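Local structure of poly-gamma-glutamate hydrolase (Bacillus phage phiNIT1, 3A9L) at residues A[174-179]-A[187-192]; A[111-116]-A[164-169]. The protein is a zinc-dependent peptidase that hydrolyses the gamma-glutamyl linkages of bacterial poly-gamma-glutamate. All coordinates share one frame; numbering follows the deposited sequence.

Interaction 1 of 2, residues A[174-179]-A[187-192]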
ATOM      1  N   PHE A 174     -13.413 -21.023  -3.039  1.00 24.37           N
ATOM      2  CA  PHE A 174     -13.089 -19.821  -3.862  1.00 24.59           C
ATOM      3  C   PHE A 174     -12.196 -20.134  -5.099  1.00 24.48           C
ATOM      4  O   PHE A 174     -12.153 -19.337  -6.044  1.00 23.73           O
ATOM      5  CB  PHE A 174     -12.300 -18.755  -3.059  1.00 24.57           C
ATOM      6  CG  PHE A 174     -13.057 -18.079  -1.913  1.00 24.47           C
ATOM      7  CD1 PHE A 174     -14.445 -18.040  -1.844  1.00 24.88           C
ATOM      8  CD2 PHE A 174     -12.328 -17.443  -0.898  1.00 24.47           C
ATOM      9  CE1 PHE A 174     -15.102 -17.394  -0.785  1.00 25.35           C
ATOM     10  CE2 PHE A 174     -12.982 -16.795   0.175  1.00 24.93           C
ATOM     11  CZ  PHE A 174     -14.364 -16.775   0.237  1.00 21.71           C
ATOM     12  N   PHE A 175     -11.444 -21.234  -5.080  1.00 23.42           N
ATOM     13  CA  PHE A 175     -10.413 -21.453  -6.122  1.00 24.85           C
ATOM     14  C   PHE A 175     -10.711 -22.651  -7.000  1.00 24.36           C
ATOM     15  O   PHE A 175     -11.243 -23.643  -6.543  1.00 25.00           O
ATOM     16  CB  PHE A 175      -8.989 -21.574  -5.529  1.00 23.92           C
ATOM     17  CG  PHE A 175      -8.587 -20.404  -4.680  1.00 26.16           C
ATOM     18  CD1 PHE A 175      -8.276 -19.179  -5.256  1.00 27.45           C
ATOM     19  CD2 PHE A 175      -8.543 -20.524  -3.298  1.00 26.85           C
ATOM     20  CE1 PHE A 175      -7.922 -18.080  -4.464  1.00 30.02           C
ATOM     21  CE2 PHE A 175      -8.187 -19.431  -2.495  1.00 29.26           C
ATOM     22  CZ  PHE A 175      -7.876 -18.209  -3.080  1.00 27.38           C
ATOM     23  N   GLN A 176     -10.358 -22.525  -8.269  1.00 25.58           N
ATOM     24  CA  GLN A 176     -10.513 -23.561  -9.279  1.00 25.39           C
ATOM     25  C   GLN A 176      -9.860 -24.864  -8.867  1.00 26.65           C
ATOM     26  O   GLN A 176      -8.677 -24.858  -8.488  1.00 26.72           O
ATOM     27  CB  GLN A 176      -9.888 -23.027 -10.582  1.00 26.17           C
ATOM     28  CG  GLN A 176     -10.700 -21.904 -11.194  1.00 24.04           C
ATOM     29  CD  GLN A 176     -11.910 -22.434 -11.865  1.00 25.48           C
ATOM     30  OE1 GLN A 176     -11.837 -23.464 -12.536  1.00 28.63           O
ATOM     31  NE2 GLN A 176     -13.049 -21.796 -11.648  1.00 27.53           N
ATOM     32  N   ASN A 177     -10.613 -25.978  -8.903  1.00 28.03           N
ATOM     33  CA  ASN A 177     -10.096 -27.298  -8.468  1.00 29.16           C
ATOM     34  C   ASN A 177     -10.158 -27.519  -6.947  1.00 30.31           C
ATOM     35  O   ASN A 177      -9.638 -28.520  -6.439  1.00 31.20           O
ATOM     36  CB  ASN A 177      -8.631 -27.472  -8.939  1.00 29.11           C
ATOM     37  CG  ASN A 177      -8.358 -28.817  -9.561  1.00 29.86           C
ATOM     38  OD1 ASN A 177      -9.281 -29.540  -9.934  1.00 30.36           O
ATOM     39  ND2 ASN A 177      -7.070 -29.139  -9.740  1.00 29.22           N
ATOM     40  N   ASN A 178     -10.796 -26.595  -6.222  1.00 31.50           N
ATOM     41  CA  ASN A 178     -10.724 -26.534  -4.746  1.00 32.53           C
ATOM     42  C   ASN A 178      -9.280 -26.507  -4.214  1.00 32.34           C
ATOM     43  O   ASN A 178      -8.990 -26.964  -3.101  1.00 33.90           O
ATOM     44  CB  ASN A 178     -11.522 -27.681  -4.084  1.00 32.78           C
ATOM     45  CG  ASN A 178     -13.024 -27.563  -4.299  1.00 34.30           C
ATOM     46  OD1 ASN A 178     -13.562 -26.475  -4.520  1.00 40.17           O
ATOM     47  ND2 ASN A 178     -13.712 -28.689  -4.213  1.00 35.68           N
ATOM     48  N   ASP A 179      -8.374 -25.963  -5.007  1.00 31.45           N
ATOM     49  CA  ASP A 179      -6.967 -26.047  -4.695  1.00 30.49           C
ATOM     50  C   ASP A 179      -6.423 -24.673  -4.331  1.00 29.49           C
ATOM     51  O   ASP A 179      -6.364 -23.791  -5.174  1.00 27.52           O
ATOM     52  CB  ASP A 179      -6.217 -26.593  -5.910  1.00 30.40           C
ATOM     53  CG  ASP A 179      -4.727 -26.580  -5.704  1.00 31.82           C
ATOM     54  OD1 ASP A 179      -4.331 -26.819  -4.553  1.00 33.81           O
ATOM     55  OD2 ASP A 179      -3.970 -26.325  -6.668  1.00 33.13           O
ATOM     56  N   ASN A 187      -6.820 -18.250  -9.932  1.00 29.31           N
ATOM     57  CA  ASN A 187      -7.824 -19.012 -10.658  1.00 28.85           C
ATOM     58  C   ASN A 187      -9.022 -19.262  -9.740  1.00 28.66           C
ATOM     59  O   ASN A 187      -9.062 -20.257  -9.009  1.00 28.47           O
ATOM     60  CB  ASN A 187      -7.232 -20.357 -11.154  1.00 28.73           C
ATOM     61  CG  ASN A 187      -5.970 -20.179 -12.002  1.00 29.58           C
ATOM     62  OD1 ASN A 187      -5.851 -19.217 -12.745  1.00 26.36           O
ATOM     63  ND2 ASN A 187      -5.011 -21.109 -11.863  1.00 27.33           N
ATOM     64  N   VAL A 188      -9.997 -18.354  -9.790  1.00 27.43           N
ATOM     65  CA  VAL A 188     -11.043 -18.305  -8.782  1.00 27.47           C
ATOM     66  C   VAL A 188     -12.371 -18.769  -9.369  1.00 27.94           C
ATOM     67  O   VAL A 188     -12.558 -18.774 -10.591  1.00 28.25           O
ATOM     68  CB  VAL A 188     -11.111 -16.903  -8.136  1.00 27.65           C
ATOM     69  CG1 VAL A 188      -9.710 -16.519  -7.604  1.00 25.39           C
ATOM     70  CG2 VAL A 188     -11.592 -15.867  -9.143  1.00 26.98           C
ATOM     71  N   THR A 189     -13.275 -19.202  -8.507  1.00 27.47           N
ATOM     72  CA  THR A 189     -14.510 -19.839  -8.947  1.00 26.43           C
ATOM     73  C   THR A 189     -15.634 -18.826  -8.922  1.00 26.78           C
ATOM     74  O   THR A 189     -15.456 -17.683  -8.483  1.00 27.15           O
ATOM     75  CB  THR A 189     -14.943 -20.954  -7.990  1.00 26.56           C
ATOM     76  OG1 THR A 189     -15.192 -20.367  -6.700  1.00 24.98           O
ATOM     77  CG2 THR A 189     -13.898 -22.041  -7.881  1.00 25.93           C
ATOM     78  N   GLN A 190     -16.803 -19.264  -9.358  1.00 26.27           N
ATOM     79  CA  GLN A 190     -18.000 -18.421  -9.342  1.00 26.39           C
ATOM     80  C   GLN A 190     -18.399 -18.088  -7.906  1.00 26.08           C
ATOM     81  O   GLN A 190     -18.756 -16.958  -7.634  1.00 26.09           O
ATOM     82  CB  GLN A 190     -19.141 -19.103 -10.075  1.00 26.39           C
ATOM     83  CG  GLN A 190     -20.522 -18.933  -9.474  1.00 26.05           C
ATOM     84  CD  GLN A 190     -21.523 -19.747 -10.263  1.00 28.31           C
ATOM     85  OE1 GLN A 190     -21.850 -20.868  -9.889  1.00 22.60           O
ATOM     86  NE2 GLN A 190     -21.948 -19.219 -11.422  1.00 29.96           N
ATOM     87  N   GLU A 191     -18.270 -19.057  -6.999  1.00 26.07           N
ATOM     88  CA  GLU A 191     -18.543 -18.824  -5.570  1.00 26.13           C
ATOM     89  C   GLU A 191     -17.691 -17.686  -5.024  1.00 25.01           C
ATOM     90  O   GLU A 191     -18.216 -16.822  -4.341  1.00 23.81           O
ATOM     91  CB  GLU A 191     -18.361 -20.090  -4.726  1.00 26.62           C
ATOM     92  CG  GLU A 191     -18.978 -19.996  -3.305  1.00 28.80           C
ATOM     93  CD  GLU A 191     -19.512 -21.321  -2.786  1.00 32.97           C
ATOM     94  OE1 GLU A 191     -20.387 -21.924  -3.448  1.00 34.06           O
ATOM     95  OE2 GLU A 191     -19.070 -21.770  -1.711  1.00 35.74           O
ATOM     96  N   PHE A 192     -16.396 -17.676  -5.358  1.00 24.46           N
ATOM     97  CA  PHE A 192     -15.542 -16.517  -5.032  1.00 23.95           C
ATOM     98  C   PHE A 192     -16.173 -15.197  -5.431  1.00 22.80           C
ATOM     99  O   PHE A 192     -16.342 -14.301  -4.592  1.00 24.32           O
ATOM    100  CB  PHE A 192     -14.114 -16.623  -5.624  1.00 22.84           C
ATOM    101  CG  PHE A 192     -13.264 -15.410  -5.347  1.00 23.48           C
ATOM    102  CD1 PHE A 192     -12.597 -15.263  -4.135  1.00 21.35           C
ATOM    103  CD2 PHE A 192     -13.150 -14.393  -6.302  1.00 24.44           C
ATOM    104  CE1 PHE A 192     -11.815 -14.126  -3.870  1.00 23.56           C
ATOM    105  CE2 PHE A 192     -12.392 -13.248  -6.058  1.00 24.35           C
ATOM    106  CZ  PHE A 192     -11.707 -13.103  -4.852  1.00 24.51           C
TER
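Residues 174-179 and 187-192 come together through a single beta bridge, with the CA atoms of Phe175 and Val188 4.2 Å apart. The bridge closes the loop between helix 168-173 and helix 190-209. Two backbone bonds flank it. Thr189 N donates to Phe174 O over 2.7 Å, from above the carbonyl plane. Gln176 N donates to Asn187 O over 2.7 Å and almost straight, at 172°. The Gln176 side chain adds a third bond. CB and CG of Gln176 lie against the Asn187 carbonyl; the bend at chi2 (-76°) then turns the amide toward Val188. Gln176 NE2 donates to Val188 O over 3.2 Å. The bonded oxygen lies near the Gln176 amide plane, but the nitrogen stands well above the Val188 carbonyl plane. This polar edge is exposed.

The other edge is aromatic and buried. Phe174 and Phe192 form a T-shaped pair, centroids 5.4 Å apart and planes at 79°. Phe192 supplies the edge and Phe174 the face. CD1 of Phe192 does the touching, 3.6 Å from CG of Phe174. Tyr195 makes a further edge-to-face pair with Phe174, and Leu51 and Arg54 of helix 48-59 touch Phe192. The Phe175 ring sits beside Phe174, whose CB stands over its centre. Val188 CG1 meets Phe175 CD1 obliquely at 3.8 Å and also lies over one face of the Phe192 ring, toward its rim.

Thr189 is the N-cap of helix 190-209. Its OG1 sits between the backbone N and the carbonyl carbon, where it also hydrogen-bonds to Ala173 O. CG2 is thereby turned onto the Phe175 carbonyl group. The capping bond is nearly linear: Phe192 N points at Thr189 OG1 from 3.2 Å.

Interaction 2 of 2, residues A[111-116]-A[164-169]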
ATOM      1  N   LYS A 111     -18.332 -25.719   4.747  1.00 26.83           N
ATOM      2  CA  LYS A 111     -18.358 -24.353   4.245  1.00 26.25           C
ATOM      3  C   LYS A 111     -19.269 -23.473   5.093  1.00 25.64           C
ATOM      4  O   LYS A 111     -20.499 -23.676   5.145  1.00 24.26           O
ATOM      5  CB  LYS A 111     -18.802 -24.347   2.783  1.00 26.50           C
ATOM      6  CG  LYS A 111     -17.807 -25.033   1.854  1.00 24.44           C
ATOM      7  CD  LYS A 111     -17.876 -24.452   0.435  1.00 26.66           C
ATOM      8  CE  LYS A 111     -19.279 -24.603  -0.160  1.00 29.43           C
ATOM      9  NZ  LYS A 111     -19.240 -24.446  -1.646  1.00 31.28           N
ATOM     10  N   ASN A 112     -18.653 -22.493   5.755  1.00 24.35           N
ATOM     11  CA  ASN A 112     -19.375 -21.569   6.583  1.00 24.00           C
ATOM     12  C   ASN A 112     -18.635 -20.264   6.786  1.00 23.61           C
ATOM     13  O   ASN A 112     -17.398 -20.222   6.731  1.00 24.32           O
ATOM     14  CB  ASN A 112     -19.680 -22.215   7.942  1.00 24.64           C
ATOM     15  CG  ASN A 112     -20.892 -21.637   8.573  1.00 23.18           C
ATOM     16  OD1 ASN A 112     -21.538 -20.785   8.001  1.00 27.72           O
ATOM     17  ND2 ASN A 112     -21.222 -22.099   9.767  1.00 25.61           N
ATOM     18  N   THR A 113     -19.410 -19.216   7.044  1.00 23.49           N
ATOM     19  CA  THR A 113     -18.904 -17.919   7.448  1.00 23.53           C
ATOM     20  C   THR A 113     -19.615 -17.450   8.727  1.00 23.46           C
ATOM     21  O   THR A 113     -20.844 -17.433   8.781  1.00 23.22           O
ATOM     22  CB  THR A 113     -19.084 -16.868   6.330  1.00 22.98           C
ATOM     23  OG1 THR A 113     -18.336 -17.281   5.166  1.00 23.32           O
ATOM     24  CG2 THR A 113     -18.593 -15.502   6.804  1.00 24.57           C
ATOM     25  N   LEU A 114     -18.804 -17.073   9.726  1.00 23.33           N
ATOM     26  CA  LEU A 114     -19.250 -16.646  11.046  1.00 23.26           C
ATOM     27  C   LEU A 114     -18.926 -15.168  11.190  1.00 24.40           C
ATOM     28  O   LEU A 114     -17.745 -14.768  11.244  1.00 23.21           O
ATOM     29  CB  LEU A 114     -18.579 -17.482  12.160  1.00 23.59           C
ATOM     30  CG  LEU A 114     -18.577 -19.015  11.982  1.00 24.46           C
ATOM     31  CD1 LEU A 114     -17.663 -19.692  12.992  1.00 26.54           C
ATOM     32  CD2 LEU A 114     -20.002 -19.579  12.082  1.00 24.05           C
ATOM     33  N   VAL A 115     -19.985 -14.359  11.220  1.00 23.04           N
ATOM     34  CA  VAL A 115     -19.852 -12.907  11.127  1.00 23.11           C
ATOM     35  C   VAL A 115     -20.118 -12.261  12.490  1.00 23.44           C
ATOM     36  O   VAL A 115     -21.167 -12.482  13.097  1.00 23.95           O
ATOM     37  CB  VAL A 115     -20.833 -12.333  10.079  1.00 22.87           C
ATOM     38  CG1 VAL A 115     -20.498 -10.876   9.748  1.00 22.30           C
ATOM     39  CG2 VAL A 115     -20.816 -13.177   8.807  1.00 23.02           C
ATOM     40  N   GLY A 116     -19.174 -11.455  12.957  1.00 21.95           N
ATOM     41  CA  GLY A 116     -19.375 -10.722  14.196  1.00 22.04           C
ATOM     42  C   GLY A 116     -18.852  -9.321  14.084  1.00 20.94           C
ATOM     43  O   GLY A 116     -18.763  -8.763  12.986  1.00 20.60           O
ATOM     44  N   LEU A 164     -15.398 -11.083   9.499  1.00 17.19           N
ATOM     45  CA  LEU A 164     -15.794 -12.334   8.857  1.00 17.06           C
ATOM     46  C   LEU A 164     -14.771 -13.423   9.114  1.00 16.86           C
ATOM     47  O   LEU A 164     -13.603 -13.241   8.882  1.00 16.71           O
ATOM     48  CB  LEU A 164     -16.004 -12.192   7.336  1.00 17.70           C
ATOM     49  CG  LEU A 164     -17.177 -11.350   6.799  1.00 18.65           C
ATOM     50  CD1 LEU A 164     -16.972  -9.871   7.063  1.00 16.72           C
ATOM     51  CD2 LEU A 164     -17.351 -11.583   5.289  1.00 19.51           C
ATOM     52  N   GLU A 165     -15.216 -14.572   9.587  1.00 17.48           N
ATOM     53  CA  GLU A 165     -14.276 -15.670   9.810  1.00 18.57           C
ATOM     54  C   GLU A 165     -14.707 -16.789   8.877  1.00 19.52           C
ATOM     55  O   GLU A 165     -15.775 -17.384   9.075  1.00 18.37           O
ATOM     56  CB  GLU A 165     -14.291 -16.075  11.292  1.00 18.44           C
ATOM     57  CG  GLU A 165     -13.499 -15.112  12.254  1.00 18.82           C
ATOM     58  CD  GLU A 165     -12.082 -15.572  12.575  1.00 18.87           C
ATOM     59  OE1 GLU A 165     -11.655 -16.610  12.078  1.00 21.83           O
ATOM     60  OE2 GLU A 165     -11.369 -14.875  13.312  1.00 22.94           O
ATOM     61  N   ILE A 166     -13.888 -17.038   7.839  1.00 19.98           N
ATOM     62  CA  ILE A 166     -14.260 -17.914   6.756  1.00 20.18           C
ATOM     63  C   ILE A 166     -13.541 -19.262   6.868  1.00 20.60           C
ATOM     64  O   ILE A 166     -12.317 -19.319   6.974  1.00 20.70           O
ATOM     65  CB  ILE A 166     -13.951 -17.233   5.388  1.00 20.13           C
ATOM     66  CG1 ILE A 166     -14.279 -15.726   5.461  1.00 20.14           C
ATOM     67  CG2 ILE A 166     -14.738 -17.886   4.271  1.00 19.06           C
ATOM     68  CD1 ILE A 166     -14.010 -15.030   4.152  1.00 25.42           C
ATOM     69  N   SER A 167     -14.315 -20.336   6.838  1.00 21.27           N
ATOM     70  CA  SER A 167     -13.786 -21.688   7.063  1.00 22.07           C
ATOM     71  C   SER A 167     -12.850 -22.088   5.924  1.00 22.44           C
ATOM     72  O   SER A 167     -12.985 -21.595   4.802  1.00 21.98           O
ATOM     73  CB  SER A 167     -14.921 -22.704   7.163  1.00 21.84           C
ATOM     74  OG  SER A 167     -15.490 -22.918   5.880  1.00 22.46           O
ATOM     75  N   SER A 168     -11.919 -22.984   6.233  1.00 22.83           N
ATOM     76  CA  SER A 168     -10.908 -23.408   5.287  1.00 24.10           C
ATOM     77  C   SER A 168     -11.545 -24.096   4.086  1.00 23.84           C
ATOM     78  O   SER A 168     -11.033 -23.967   2.969  1.00 24.18           O
ATOM     79  CB  SER A 168      -9.857 -24.318   5.946  1.00 25.01           C
ATOM     80  OG  SER A 168     -10.458 -25.410   6.621  1.00 26.26           O
ATOM     81  N   ALA A 169     -12.641 -24.823   4.318  1.00 23.82           N
ATOM     82  CA  ALA A 169     -13.409 -25.451   3.237  1.00 24.25           C
ATOM     83  C   ALA A 169     -13.951 -24.393   2.293  1.00 25.01           C
ATOM     84  O   ALA A 169     -13.955 -24.571   1.054  1.00 25.22           O
ATOM     85  CB  ALA A 169     -14.546 -26.244   3.791  1.00 24.50           C
TER
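Glu165, Leu164 and Lys111 lose the most surface in this contact. Glu165 is gripped through its backbone. Leu114 N donates to Glu165 O over 3.1 Å, nearly straight and in the carbonyl plane. Glu165 N returns the bond to Leu114 O over 3.0 Å, from above the carbonyl plane. The two residues are a hydrogen-bonded antiparallel pair. The Glu165 CB rests by the Leu114 carbonyl, but the chain then bends at chi2 and takes the carboxylate away from strand 113-116. The side chain touches His103, a zinc ligand, and its nearest atom is about 4 Å from the zinc ion. That place is consistent with the glutamate base of related zinc carboxypeptidases.

Strands 113-116 and 164-167 are neighbours in the mixed sheet of the open alpha/beta core. Their axes run antiparallel, at 170° and 4.8 Å. On the face opposite Glu165, Leu164 pairs with Val115, with Leu164 CG 4.5 Å from Val115 CG1. Tyr195 and Ile199 of helix 190-209 and Ile126 of helix 120-132 pack on Leu164. Thr113 and Ile166 lie side by side on the same face, and Thr113 OG1 is hydrogen-bonded to Tyr195 OH.

At the end of strand 162-167, just before strand 113-116 begins, Ser167 N donates to Asn112 O over 3.1 Å, nearly along the C=O axis. Asn112 N in turn donates to Ser167 OG over 3.2 Å. That OG is also bonded to Asn110 O and caps Gln170 N of helix 168-173. Lys111 crosses the start of this helix with its aliphatic part, Lys111 CG lying 4.0 Å from Ala169 CB, before its ammonium group forms a salt bridge with Glu191.

Along the chain, residues 111-116 come first. Interaction 2 closes a loop of 47 residues that holds helix 120-132 and strand 138-139, and returns the chain to the sheet at residues 164-169. Helix 168-173 then leads out of the sheet to residues 174-179. Interaction 1 closes a shorter loop of seven residues and starts helix 190-209. The two loops follow in series; neither nests nor crosses. They still meet in space. Lys111 NZ and Glu191 OE2 form a salt bridge at 2.7 Å, and Phe174 CZ packs 4.2 Å from Ile166 CG2. The sheet, helix 168-173 and the C-terminal helix are thus tied together.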